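Local structure of regulatory protein ASNC (Escherichia coli, 2CG4) at residues Gly103-Ser106 against Ile107-Lys110; Ile51-Gly54 against Ala55-Asp58. The protein activates transcription of asnA, regulates its own gene and represses gidA expression after transcription, as a DNA-binding regulator of the Lrp/AsnC family that binds asparagine. The protein carries 1 engineered substitution. One frame throughout, in Å; residues are numbered along the deposited sequence.

Contact 1: Gly103-Ser106 against Ile107-Lys110; sequences GHYS and IFIK. With ASN (asparagine), chain C.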
ATOM      1  N   GLY A 103       0.398   6.189  11.699  1.00 28.94           N
ATOM      2  CA  GLY A 103       0.124   5.285  10.570  1.00 28.71           C
ATOM      3  C   GLY A 103      -1.133   5.564   9.761  1.00 30.45           C
ATOM      4  O   GLY A 103      -1.614   6.690   9.736  1.00 31.49           O
ATOM      5  N   HIS A 104      -1.674   4.535   9.102  1.00 31.72           N
ATOM      6  CA  HIS A 104      -2.731   4.717   8.093  1.00 33.51           C
ATOM      7  C   HIS A 104      -4.114   5.042   8.662  1.00 32.35           C
ATOM      8  O   HIS A 104      -4.889   5.763   8.037  1.00 32.65           O
ATOM      9  CB  HIS A 104      -2.855   3.486   7.179  1.00 35.24           C
ATOM     10  CG  HIS A 104      -1.652   3.240   6.325  1.00 42.36           C
ATOM     11  ND1 HIS A 104      -0.655   2.357   6.682  1.00 49.63           N
ATOM     12  CD2 HIS A 104      -1.282   3.763   5.131  1.00 48.23           C
ATOM     13  CE1 HIS A 104       0.279   2.348   5.747  1.00 50.96           C
ATOM     14  NE2 HIS A 104      -0.077   3.193   4.795  1.00 52.45           N
ATOM     15  N   TYR A 105      -4.430   4.476   9.827  1.00 30.74           N
ATOM     16  CA  TYR A 105      -5.798   4.424  10.321  1.00 26.72           C
ATOM     17  C   TYR A 105      -6.081   5.649  11.189  1.00 27.06           C
ATOM     18  O   TYR A 105      -5.175   6.144  11.866  1.00 25.84           O
ATOM     19  CB  TYR A 105      -6.018   3.151  11.143  1.00 25.53           C
ATOM     20  CG  TYR A 105      -5.733   1.855  10.418  1.00 23.24           C
ATOM     21  CD1 TYR A 105      -4.764   0.969  10.885  1.00 25.91           C
ATOM     22  CD2 TYR A 105      -6.432   1.509   9.271  1.00 20.44           C
ATOM     23  CE1 TYR A 105      -4.506  -0.232  10.220  1.00 24.97           C
ATOM     24  CE2 TYR A 105      -6.188   0.330   8.611  1.00 22.17           C
ATOM     25  CZ  TYR A 105      -5.219  -0.538   9.081  1.00 24.89           C
ATOM     26  OH  TYR A 105      -4.978  -1.718   8.401  1.00 24.51           O
ATOM     27  N   SER A 106      -7.331   6.125  11.172  1.00 24.54           N
ATOM     28  CA  SER A 106      -7.788   7.150  12.116  1.00 24.18           C
ATOM     29  C   SER A 106      -7.955   6.616  13.549  1.00 24.01           C
ATOM     30  O   SER A 106      -7.474   7.220  14.525  1.00 20.95           O
ATOM     31  CB  SER A 106      -9.113   7.771  11.647  1.00 24.99           C
ATOM     32  OG  SER A 106      -9.194   7.873  10.225  1.00 28.65           O
ATOM     33  N   ILE A 107      -8.662   5.495  13.668  1.00 24.02           N
ATOM     34  CA  ILE A 107      -8.815   4.793  14.944  1.00 24.30           C
ATOM     35  C   ILE A 107      -8.394   3.338  14.766  1.00 24.68           C
ATOM     36  O   ILE A 107      -8.621   2.748  13.710  1.00 25.24           O
ATOM     37  CB  ILE A 107     -10.265   4.849  15.454  1.00 24.40           C
ATOM     38  CG1 ILE A 107     -10.904   6.204  15.105  1.00 24.68           C
ATOM     39  CG2 ILE A 107     -10.310   4.596  16.959  1.00 25.32           C
ATOM     40  CD1 ILE A 107     -12.337   6.340  15.508  1.00 22.35           C
ATOM     41  N   PHE A 108      -7.753   2.776  15.783  1.00 23.08           N
ATOM     42  CA  PHE A 108      -7.400   1.368  15.789  1.00 23.49           C
ATOM     43  C   PHE A 108      -8.059   0.748  17.028  1.00 23.60           C
ATOM     44  O   PHE A 108      -7.829   1.202  18.143  1.00 25.51           O
ATOM     45  CB  PHE A 108      -5.869   1.224  15.830  1.00 23.66           C
ATOM     46  CG  PHE A 108      -5.366  -0.168  15.558  1.00 24.36           C
ATOM     47  CD1 PHE A 108      -5.633  -0.800  14.347  1.00 27.47           C
ATOM     48  CD2 PHE A 108      -4.598  -0.837  16.500  1.00 29.98           C
ATOM     49  CE1 PHE A 108      -5.167  -2.083  14.083  1.00 22.54           C
ATOM     50  CE2 PHE A 108      -4.119  -2.126  16.248  1.00 28.65           C
ATOM     51  CZ  PHE A 108      -4.409  -2.747  15.034  1.00 27.32           C
ATOM     52  N   ILE A 109      -8.899  -0.258  16.831  1.00 22.67           N
ATOM     53  CA  ILE A 109      -9.713  -0.798  17.906  1.00 22.09           C
ATOM     54  C   ILE A 109      -9.551  -2.303  17.967  1.00 23.25           C
ATOM     55  O   ILE A 109      -9.228  -2.935  16.971  1.00 22.62           O
ATOM     56  CB  ILE A 109     -11.234  -0.467  17.747  1.00 21.17           C
ATOM     57  CG1 ILE A 109     -11.842  -1.272  16.601  1.00 21.88           C
ATOM     58  CG2 ILE A 109     -11.459   1.039  17.550  1.00 17.86           C
ATOM     59  CD1 ILE A 109     -13.318  -0.941  16.304  1.00 21.89           C
ATOM     60  N   LYS A 110      -9.763  -2.860  19.156  1.00 24.75           N
ATOM     61  CA  LYS A 110      -9.959  -4.293  19.323  1.00 26.04           C
ATOM     62  C   LYS A 110     -11.431  -4.597  19.511  1.00 27.64           C
ATOM     63  O   LYS A 110     -12.097  -3.944  20.315  1.00 27.82           O
ATOM     64  CB  LYS A 110      -9.194  -4.789  20.538  1.00 25.02           C
ATOM     65  CG  LYS A 110      -8.593  -6.145  20.359  1.00 24.14           C
ATOM     66  CD  LYS A 110      -8.210  -6.718  21.697  1.00 23.91           C
ATOM     67  CE  LYS A 110      -7.291  -7.930  21.541  1.00 26.49           C
ATOM     68  NZ  LYS A 110      -6.790  -8.357  22.880  1.00 23.82           N
TER
HETATM   69  N   ASN C1153      -3.103   8.233  11.395  1.00 33.04           N
HETATM   70  CA  ASN C1153      -2.898   9.637  11.861  1.00 32.27           C
HETATM   71  C   ASN C1153      -1.488  10.116  11.649  1.00 31.97           C
HETATM   72  O   ASN C1153      -0.517   9.386  11.885  1.00 32.82           O
HETATM   73  CB  ASN C1153      -3.275   9.785  13.324  1.00 31.20           C
HETATM   74  CG  ASN C1153      -4.747   9.614  13.546  1.00 31.38           C
HETATM   75  OD1 ASN C1153      -5.563  10.326  12.959  1.00 29.42           O
HETATM   76  ND2 ASN C1153      -5.103   8.653  14.379  1.00 33.29           N
HETATM   77  OXT ASN C1153      -1.319  11.247  11.210  1.00 31.44           O
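Tyr105 and Phe108, three residues apart where a loop of the Lrp/AsnC ligand-binding domain passes into a strand, bring their rings side by side. Their planes lie 13° from parallel but are slid well apart, with centroids 6.0 Å from each other, so the pair barely overlaps and touches through Tyr105 CD1 and Phe108 CD1, 4.0 Å apart. Different first torsions accompany this: CG of Tyr105 stands beside its backbone N (chi1 -57°), whereas that of Phe108 is turned anti to N (chi1 -168°), and the two rings come to lie on the same side of the chain. Tyr105 OH is hydrogen-bonded to Glu137 OE2 of the same chain.

The backbone of the same turn grips the bound asparagine. Its amino N donates to Gly103 O at 2.7 Å and to Tyr105 O at 3.0 Å, while its side-chain ND2 reaches Ser106 O at 2.8 Å; Gly103 N adds a weak bond to the ligand's O. Thr101 O of the same chain, and Thr136 OG1 and Thr138 N of the second subunit, also bond the ligand.

Ser106 and Ile107 form a classic beta bulge opposite Ile74 of strand 68-76, and Ser106 OG bonds Leu76 N. Beyond it, Ile107 packs on helix 82-90, while Phe108 meets Phe71, Thr101 of strand 95-101, and Phe71 and Phe108 of the third subunit.

Contact 2: Ile51-Gly54 against Ala55-Asp58; sequences IITG and ARID. With MG (magnesium ion), chain D.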
ATOM      1  N   ILE A  51      -1.810   4.719  40.230  1.00 39.44           N
ATOM      2  CA  ILE A  51      -0.953   3.635  39.751  1.00 38.87           C
ATOM      3  C   ILE A  51      -1.672   2.288  39.860  1.00 40.22           C
ATOM      4  O   ILE A  51      -1.796   1.548  38.872  1.00 39.93           O
ATOM      5  CB  ILE A  51       0.371   3.564  40.557  1.00 37.86           C
ATOM      6  CG1 ILE A  51       1.350   4.643  40.090  1.00 38.18           C
ATOM      7  CG2 ILE A  51       1.012   2.201  40.429  1.00 34.55           C
ATOM      8  CD1 ILE A  51       2.299   5.122  41.171  1.00 36.61           C
ATOM      9  N   ILE A  52      -2.122   1.976  41.074  1.00 39.97           N
ATOM     10  CA  ILE A  52      -2.985   0.835  41.326  1.00 39.50           C
ATOM     11  C   ILE A  52      -4.432   1.245  41.075  1.00 39.41           C
ATOM     12  O   ILE A  52      -4.946   2.135  41.750  1.00 37.60           O
ATOM     13  CB  ILE A  52      -2.819   0.338  42.778  1.00 40.13           C
ATOM     14  CG1 ILE A  52      -1.381  -0.135  43.012  1.00 40.58           C
ATOM     15  CG2 ILE A  52      -3.837  -0.756  43.108  1.00 39.29           C
ATOM     16  CD1 ILE A  52      -1.173  -0.847  44.338  1.00 39.86           C
ATOM     17  N   THR A  53      -5.078   0.596  40.101  1.00 40.10           N
ATOM     18  CA  THR A  53      -6.402   1.014  39.626  1.00 41.44           C
ATOM     19  C   THR A  53      -7.544   0.202  40.233  1.00 42.18           C
ATOM     20  O   THR A  53      -8.714   0.587  40.130  1.00 43.63           O
ATOM     21  CB  THR A  53      -6.527   0.948  38.079  1.00 42.17           C
ATOM     22  OG1 THR A  53      -6.314  -0.395  37.628  1.00 40.95           O
ATOM     23  CG2 THR A  53      -5.527   1.895  37.396  1.00 42.08           C
ATOM     24  N   GLY A  54      -7.206  -0.921  40.857  1.00 41.83           N
ATOM     25  CA  GLY A  54      -8.209  -1.838  41.382  1.00 41.46           C
ATOM     26  C   GLY A  54      -7.634  -3.219  41.627  1.00 41.05           C
ATOM     27  O   GLY A  54      -6.553  -3.548  41.138  1.00 39.86           O
ATOM     28  N   ALA A  55      -8.359  -4.022  42.400  1.00 41.10           N
ATOM     29  CA  ALA A  55      -8.143  -5.465  42.438  1.00 41.41           C
ATOM     30  C   ALA A  55      -9.328  -6.165  41.798  1.00 40.56           C
ATOM     31  O   ALA A  55     -10.475  -5.878  42.130  1.00 40.74           O
ATOM     32  CB  ALA A  55      -7.951  -5.948  43.869  1.00 41.39           C
ATOM     33  N   ARG A  56      -9.048  -7.067  40.865  1.00 40.26           N
ATOM     34  CA  ARG A  56     -10.101  -7.715  40.083  1.00 40.42           C
ATOM     35  C   ARG A  56      -9.684  -9.138  39.726  1.00 39.18           C
ATOM     36  O   ARG A  56      -8.495  -9.423  39.644  1.00 38.71           O
ATOM     37  CB  ARG A  56     -10.393  -6.910  38.817  1.00 39.68           C
ATOM     38  CG  ARG A  56     -10.408  -5.402  39.033  1.00 40.86           C
ATOM     39  CD  ARG A  56     -10.755  -4.655  37.753  1.00 42.43           C
ATOM     40  NE  ARG A  56     -11.167  -3.274  38.007  1.00 44.97           N
ATOM     41  CZ  ARG A  56     -10.318  -2.267  38.191  1.00 44.60           C
ATOM     42  NH1 ARG A  56      -9.011  -2.491  38.161  1.00 46.18           N
ATOM     43  NH2 ARG A  56     -10.772  -1.042  38.410  1.00 39.74           N
ATOM     44  N   ILE A  57     -10.653 -10.032  39.523  1.00 39.19           N
ATOM     45  CA  ILE A  57     -10.338 -11.322  38.914  1.00 38.87           C
ATOM     46  C   ILE A  57     -10.045 -11.117  37.440  1.00 38.89           C
ATOM     47  O   ILE A  57     -10.737 -10.345  36.763  1.00 37.84           O
ATOM     48  CB  ILE A  57     -11.453 -12.398  39.079  1.00 39.04           C
ATOM     49  CG1 ILE A  57     -12.725 -11.993  38.331  1.00 41.75           C
ATOM     50  CG2 ILE A  57     -11.728 -12.696  40.561  1.00 37.96           C
ATOM     51  CD1 ILE A  57     -13.448 -13.153  37.672  1.00 43.15           C
ATOM     52  N   ASP A  58      -9.000 -11.795  36.963  1.00 39.13           N
ATOM     53  CA  ASP A  58      -8.751 -11.934  35.536  1.00 39.70           C
ATOM     54  C   ASP A  58      -9.509 -13.114  34.938  1.00 39.61           C
ATOM     55  O   ASP A  58      -9.554 -14.208  35.507  1.00 39.62           O
ATOM     56  CB  ASP A  58      -7.254 -12.080  35.255  1.00 40.55           C
ATOM     57  CG  ASP A  58      -6.478 -10.800  35.514  1.00 41.06           C
ATOM     58  OD1 ASP A  58      -5.295 -10.894  35.900  1.00 44.42           O
ATOM     59  OD2 ASP A  58      -7.047  -9.703  35.335  1.00 40.84           O
TER
HETATM   60 MG    MG D1154      -6.503  -7.691  36.052  1.00 37.72          MG
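Arg56 turns its guanidinium back along its own strand to the backbone and hydroxyl of Thr53. Of the two hydrogen bonds, the firmer runs from Arg56 NH2 to Thr53 O at 3.1 Å, with an N-H...O angle of 141°; the donor sits above the carbonyl plane, and the oxygen lies at the guanidinium edge, tilted 26° from its plane. The other, from Arg56 NH1 to Thr53 OG1 at 3.5 Å, is weak though fairly straight. The two side chains meet at about a right angle.

Arg56 NH1 also passes 3.4 Å from Gly54 CA, in van der Waals contact.

The strand 52-59, which comes after helix 36-49 of the predicted helix-turn-helix, pairs from Gly54 to Asp58 with an antiparallel strand of the third subunit, and this ladder carries the sheet across the interface.

Charge and metal interactions gather on that interface. Arg56 NH1 has its strongest partner there, a salt bridge to Asp58 OD1 of the third subunit, and Asp58 OD1 returns it to Arg56 of that chain. Asp58 OD2 binds the magnesium ion at 2.2 Å, sharing it with Asp58 OD2 of the third subunit, so the cation lies between two carboxylates that would otherwise probably repel.

Overall arrangement
The two contacts illustrate how one chain can join its neighbours through quite different parts of its fold. Contact 2 comes first, on strand 52-59 in the AsnC-type helix-turn-helix domain; contact 1 follows on strand 107-113 and the loop before it, in the Lrp/AsnC ligand-binding domain. Their centres are 27 Å apart, on opposite sides of the chain's centre, and their nearest atoms stay about 13 Å from each other without touching. Strand 107-113 belongs to the four-stranded antiparallel sheet, of which strand 52-59 is no part. What the contacts share is the assembly: both meet the third subunit, while asparagine also binds the second, so the effector site and the strand beside the predicted helix-turn-helix are each tied into the oligomer.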